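Local structure of hypothetical protein (Deinococcus radiodurans, 1U5K) at residues A151-C156 and S174-L179; L187-H192 and P212-A217. The protein probably takes part in DNA repair and in recombination by the RecF pathway, and binds a zinc ion through four cysteines. All blocks are in the same frame, centred on the assembly; numbering follows the deposited sequence.

Contact 1 (A151-C156 and S174-L179). With ZN (zinc ion), chain C.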
loop_
_atom_site.group_PDB
_atom_site.type_symbol
_atom_site.label_atom_id
_atom_site.label_comp_id
_atom_site.label_asym_id
_atom_site.label_seq_id
_atom_site.Cartn_x
_atom_site.Cartn_y
_atom_site.Cartn_z
ATOM N N ALA A 151 8.235 24.588 17.838
ATOM C CA ALA A 151 8.396 25.710 18.752
ATOM C C ALA A 151 7.104 26.482 19.013
ATOM O O ALA A 151 6.990 27.121 20.049
ATOM C CB ALA A 151 9.478 26.666 18.244
ATOM N N ARG A 152 6.126 26.414 18.115
ATOM C CA ARG A 152 4.879 27.156 18.267
ATOM C C ARG A 152 3.636 26.339 17.916
ATOM O O ARG A 152 3.673 25.468 17.054
ATOM C CB ARG A 152 4.930 28.408 17.396
ATOM C CG ARG A 152 6.034 29.395 17.754
ATOM C CD ARG A 152 5.956 30.634 16.881
ATOM N NE ARG A 152 6.750 31.778 17.329
ATOM C CZ ARG A 152 6.476 32.606 18.336
ATOM N NH1 ARG A 152 5.418 32.471 19.131
ATOM N NH2 ARG A 152 7.333 33.593 18.572
ATOM N N CYS A 153 2.528 26.607 18.600
ATOM C CA CYS A 153 1.271 25.939 18.310
ATOM C C CYS A 153 0.949 26.136 16.836
ATOM O O CYS A 153 1.028 27.246 16.309
ATOM C CB CYS A 153 0.150 26.500 19.190
ATOM S SG CYS A 153 -1.517 26.004 18.733
ATOM N N ALA A 154 0.579 25.041 16.184
ATOM C CA ALA A 154 0.321 25.056 14.753
ATOM C C ALA A 154 -0.920 25.884 14.420
ATOM O O ALA A 154 -1.103 26.279 13.275
ATOM C CB ALA A 154 0.139 23.636 14.251
ATOM N N ARG A 155 -1.775 26.168 15.400
ATOM C CA ARG A 155 -2.979 26.944 15.121
ATOM C C ARG A 155 -2.820 28.421 15.481
ATOM O O ARG A 155 -2.961 29.274 14.613
ATOM C CB ARG A 155 -4.171 26.306 15.834
ATOM C CG ARG A 155 -5.490 27.040 15.711
ATOM C CD ARG A 155 -6.688 26.203 16.076
ATOM N NE ARG A 155 -8.006 26.827 15.936
ATOM C CZ ARG A 155 -8.647 27.479 16.911
ATOM N NH1 ARG A 155 -8.055 27.694 18.065
ATOM N NH2 ARG A 155 -9.887 27.922 16.744
ATOM N N CYS A 156 -2.554 28.742 16.742
ATOM C CA CYS A 156 -2.495 30.127 17.191
ATOM C C CYS A 156 -1.091 30.712 17.330
ATOM O O CYS A 156 -0.944 31.917 17.521
ATOM C CB CYS A 156 -3.188 30.265 18.537
ATOM S SG CYS A 156 -2.258 29.640 19.946
ATOM N N SER A 174 -2.377 24.099 24.847
ATOM C CA SER A 174 -3.443 23.615 25.719
ATOM C C SER A 174 -4.785 24.258 25.376
ATOM O O SER A 174 -5.824 23.626 25.529
ATOM C CB SER A 174 -3.080 23.810 27.198
ATOM O OG SER A 174 -3.102 25.190 27.551
ATOM N N LYS A 175 -4.776 25.465 24.819
ATOM C CA LYS A 175 -6.012 26.134 24.465
ATOM C C LYS A 175 -6.591 25.670 23.134
ATOM O O LYS A 175 -7.804 25.620 22.997
ATOM C CB LYS A 175 -5.817 27.654 24.458
ATOM C CG LYS A 175 -5.430 28.276 25.791
ATOM C CD LYS A 175 -6.512 28.333 26.856
ATOM C CE LYS A 175 -6.120 29.256 28.033
ATOM N NZ LYS A 175 -6.696 30.656 27.912
ATOM N N CYS A 176 -5.764 25.275 22.173
ATOM C CA CYS A 176 -6.239 24.853 20.862
ATOM C C CYS A 176 -6.529 23.355 20.835
ATOM O O CYS A 176 -7.265 22.880 19.990
ATOM C CB CYS A 176 -5.212 25.242 19.801
ATOM S SG CYS A 176 -5.081 27.021 19.518
ATOM N N ALA A 177 -6.017 22.621 21.814
ATOM C CA ALA A 177 -6.055 21.169 21.831
ATOM C C ALA A 177 -7.317 20.631 22.512
ATOM O O ALA A 177 -7.863 21.237 23.428
ATOM C CB ALA A 177 -4.826 20.647 22.533
ATOM N N ALA A 178 -7.801 19.500 22.020
ATOM C CA ALA A 178 -8.901 18.783 22.644
ATOM C C ALA A 178 -8.411 17.463 23.236
ATOM O O ALA A 178 -9.216 16.715 23.782
ATOM C CB ALA A 178 -9.979 18.507 21.607
ATOM N N LEU A 179 -7.133 17.140 23.067
ATOM C CA LEU A 179 -6.537 15.947 23.656
ATOM C C LEU A 179 -5.532 16.290 24.751
ATOM O O LEU A 179 -4.984 17.389 24.760
ATOM C CB LEU A 179 -5.842 15.134 22.563
ATOM C CG LEU A 179 -6.749 14.581 21.466
ATOM C CD1 LEU A 179 -5.875 13.953 20.376
ATOM C CD2 LEU A 179 -7.700 13.575 22.082
HETATM ZN ZN ZN C . -2.818 27.437 20.217
#
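The guanidinium of Arg155 meets Cys176 with its edge: the thiolate sulfur SG lies in the plane of the group, and NH1 of Arg155 donates a hydrogen bond of 3.4 Å to it, with an N-H...S angle of 155°. The aliphatic part of Arg155 runs alongside the same sulfur, CG approaching Cys176 SG to 3.8 Å. With CG anti to the backbone N (chi1 177°) and the chain extended as far as NE, the arginine reaches across from one zinc-binding turn to the other.

Zinc holds the two segments together. It is bound by Cys153 SG at 2.4 Å, Cys156 SG at 2.3 Å and Cys176 SG at 2.4 Å, and Cys173 supplies the fourth sulfur. Cys153 SG also accepts two backbone bonds from its own turn, from Arg155 N at 3.3 Å and from Cys156 N at 3.5 Å, the latter nearly straight at 167°. These N-H groups fix the turn round the metal, and together with the arginine they would be expected to spread some of the negative charge of the thiolates.

Two CxxC turns, Cys153/Cys156 and Cys173/Cys176, thus form a Cys4 zinc site of the zinc-ribbon kind. Leu179 reaches Pro19 of the second subunit. The turn at 151-156 lies between helix 129-141 and the short strand 163-164, whereas 174-179 follows strand 171-172 and leads toward helix 184-192. Leu172 of that second strand packs against both Cys153 and Arg155.

Contact 2 (L187-H192 and P212-A217); sequences LDFLRH and PALWRA
Leu214 and Leu190 both carry CG anti to the carbonyl carbon, with chi1 of -61° and -69°, while Phe189 holds its ring anti to the backbone N at -178°; these settings bring the three side chains together between helices 184-192 and 211-225. Leu214 projects from its helix toward the opposite one and meets its two neighbours there with the branched end. Its CD2 methyl touches both, lying 3.6 Å from Phe189 CD2 and 3.6 Å from Leu190 CD2. The other methyl, CD1, sits over one face of the Phe189 ring, 4.0 Å from Phe189 CD2, so the leucine engages the aromatic side chain with both branches. The CB of Leu190 points neither toward nor away from the other helix, and it is the CD2 branch that turns in to Leu214.

The backbones come nearest at Leu190 and Leu214, whose CA atoms are 7.8 Å apart, and no hydrogen bond joins the segments. Helix 129-141 packs against both segments: Tyr138 meets the Phe189 ring edge-to-face and also packs on Leu190 and Ala217, while its hydroxyl bonds to Leu214 O. Trp131 lies against Phe189 as well, and Leu134 against Leu214.

The arrangement is the buried apolar packing of a helical bundle, here joining three helices of the C-terminal part of RecO well away from the zinc.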
loop_
_atom_site.group_PDB
_atom_site.type_symbol
_atom_site.label_atom_id
_atom_site.label_comp_id
_atom_site.label_asym_id
_atom_site.label_seq_id
_atom_site.Cartn_x
_atom_site.Cartn_y
_atom_site.Cartn_z
ATOM N N LEU A 187 7.378 14.309 24.381
ATOM C CA LEU A 187 7.583 15.704 24.039
ATOM C C LEU A 187 9.045 15.993 23.777
ATOM O O LEU A 187 9.409 16.717 22.852
ATOM C CB LEU A 187 7.130 16.649 25.156
ATOM C CG LEU A 187 5.779 17.332 25.001
ATOM C CD1 LEU A 187 5.589 18.275 26.202
ATOM C CD2 LEU A 187 5.675 18.027 23.653
ATOM N N ASP A 188 9.887 15.413 24.621
ATOM C CA ASP A 188 11.305 15.670 24.485
ATOM C C ASP A 188 11.837 15.112 23.167
ATOM O O ASP A 188 12.647 15.733 22.472
ATOM C CB ASP A 188 12.030 15.104 25.704
ATOM C CG ASP A 188 13.497 14.975 25.477
ATOM O OD1 ASP A 188 13.891 13.820 25.224
ATOM O OD2 ASP A 188 14.289 15.934 25.456
ATOM N N PHE A 189 11.390 13.912 22.829
ATOM C CA PHE A 189 11.731 13.328 21.539
ATOM C C PHE A 189 11.267 14.196 20.378
ATOM O O PHE A 189 12.051 14.564 19.511
ATOM C CB PHE A 189 11.161 11.923 21.395
ATOM C CG PHE A 189 11.527 11.281 20.091
ATOM C CD1 PHE A 189 12.745 10.648 19.945
ATOM C CD2 PHE A 189 10.669 11.369 19.004
ATOM C CE1 PHE A 189 13.062 10.056 18.735
ATOM C CE2 PHE A 189 11.003 10.801 17.787
ATOM C CZ PHE A 189 12.179 10.118 17.673
ATOM N N LEU A 190 9.987 14.536 20.388
ATOM C CA LEU A 190 9.411 15.325 19.310
ATOM C C LEU A 190 10.129 16.652 19.106
ATOM O O LEU A 190 10.364 17.039 17.966
ATOM C CB LEU A 190 7.917 15.526 19.560
ATOM C CG LEU A 190 7.035 14.295 19.438
ATOM C CD1 LEU A 190 5.617 14.663 19.756
ATOM C CD2 LEU A 190 7.112 13.564 18.127
ATOM N N ARG A 191 10.545 17.312 20.189
ATOM C CA ARG A 191 11.171 18.620 20.123
ATOM C C ARG A 191 12.614 18.615 19.652
ATOM O O ARG A 191 13.110 19.599 19.107
ATOM C CB ARG A 191 11.076 19.326 21.479
ATOM C CG ARG A 191 9.676 19.764 21.862
ATOM C CD ARG A 191 9.625 20.314 23.279
ATOM N NE ARG A 191 8.363 20.942 23.619
ATOM C CZ ARG A 191 7.912 21.127 24.852
ATOM N NH1 ARG A 191 8.598 20.723 25.908
ATOM N NH2 ARG A 191 6.760 21.747 25.034
ATOM N N HIS A 192 13.278 17.479 19.803
ATOM C CA HIS A 192 14.714 17.425 19.599
ATOM C C HIS A 192 15.190 16.351 18.632
ATOM O O HIS A 192 16.344 16.379 18.240
ATOM C CB HIS A 192 15.352 17.233 20.973
ATOM C CG HIS A 192 15.032 18.354 21.915
ATOM N ND1 HIS A 192 15.402 19.652 21.650
ATOM C CD2 HIS A 192 14.349 18.385 23.083
ATOM C CE1 HIS A 192 14.975 20.436 22.624
ATOM N NE2 HIS A 192 14.340 19.690 23.510
ATOM N N PRO A 212 3.548 4.162 19.975
ATOM C CA PRO A 212 2.444 4.372 19.029
ATOM C C PRO A 212 2.158 5.859 18.799
ATOM O O PRO A 212 1.921 6.241 17.656
ATOM C CB PRO A 212 1.280 3.594 19.658
ATOM C CG PRO A 212 1.984 2.482 20.386
ATOM C CD PRO A 212 3.195 3.161 20.994
ATOM N N ALA A 213 2.227 6.688 19.836
ATOM C CA ALA A 213 2.079 8.135 19.696
ATOM C C ALA A 213 3.090 8.754 18.726
ATOM O O ALA A 213 2.731 9.592 17.890
ATOM C CB ALA A 213 2.194 8.799 21.045
ATOM N N LEU A 214 4.341 8.318 18.845
ATOM C CA LEU A 214 5.416 8.731 17.949
ATOM C C LEU A 214 5.220 8.299 16.495
ATOM O O LEU A 214 5.437 9.108 15.590
ATOM C CB LEU A 214 6.768 8.256 18.463
ATOM C CG LEU A 214 7.173 8.809 19.831
ATOM C CD1 LEU A 214 8.518 8.241 20.250
ATOM C CD2 LEU A 214 7.269 10.324 19.720
ATOM N N TRP A 215 4.785 7.061 16.279
ATOM C CA TRP A 215 4.508 6.574 14.940
ATOM C C TRP A 215 3.346 7.351 14.349
ATOM O O TRP A 215 3.378 7.703 13.173
ATOM C CB TRP A 215 4.187 5.080 14.887
ATOM C CG TRP A 215 5.396 4.230 15.019
ATOM C CD1 TRP A 215 5.653 3.358 16.044
ATOM C CD2 TRP A 215 6.533 4.181 14.146
ATOM N NE1 TRP A 215 6.871 2.764 15.849
ATOM C CE2 TRP A 215 7.430 3.239 14.691
ATOM C CE3 TRP A 215 6.898 4.840 12.970
ATOM C CZ2 TRP A 215 8.658 2.953 14.106
ATOM C CZ3 TRP A 215 8.126 4.546 12.383
ATOM C CH2 TRP A 215 9.006 3.628 12.969
ATOM N N ARG A 216 2.334 7.635 15.159
ATOM C CA ARG A 216 1.134 8.299 14.670
ATOM C C ARG A 216 1.428 9.718 14.218
ATOM O O ARG A 216 0.970 10.150 13.162
ATOM C CB ARG A 216 -0.004 8.252 15.687
ATOM C CG ARG A 216 -0.749 6.921 15.690
ATOM C CD ARG A 216 -2.135 6.961 16.322
ATOM N NE ARG A 216 -2.031 7.488 17.681
ATOM C CZ ARG A 216 -1.772 6.752 18.754
ATOM N NH1 ARG A 216 -1.631 5.435 18.659
ATOM N NH2 ARG A 216 -1.673 7.345 19.935
ATOM N N ALA A 217 2.227 10.430 14.999
ATOM C CA ALA A 217 2.552 11.810 14.703
ATOM C C ALA A 217 3.351 11.878 13.405
ATOM O O ALA A 217 3.072 12.718 12.542
ATOM C CB ALA A 217 3.312 12.401 15.844
#

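Overall arrangement
Contact 2 belongs to the buried interior of the helical region, whereas contact 1 lies farther out, its centre about 28 Å from that of the chain, against about 16 Å for contact 2, and is partly open to solvent. Their chemistry follows: loops without regular secondary structure are held by a metal and polar bonds to sulfur in contact 1, while regular helices meet through apolar groups alone in contact 2. The two share no segment, but lie in series along the chain, and the segment 174-179 leads on toward helix 184-192. Their centres are about 15 Å apart, and their nearest atoms remain about 6 Å from each other without touching.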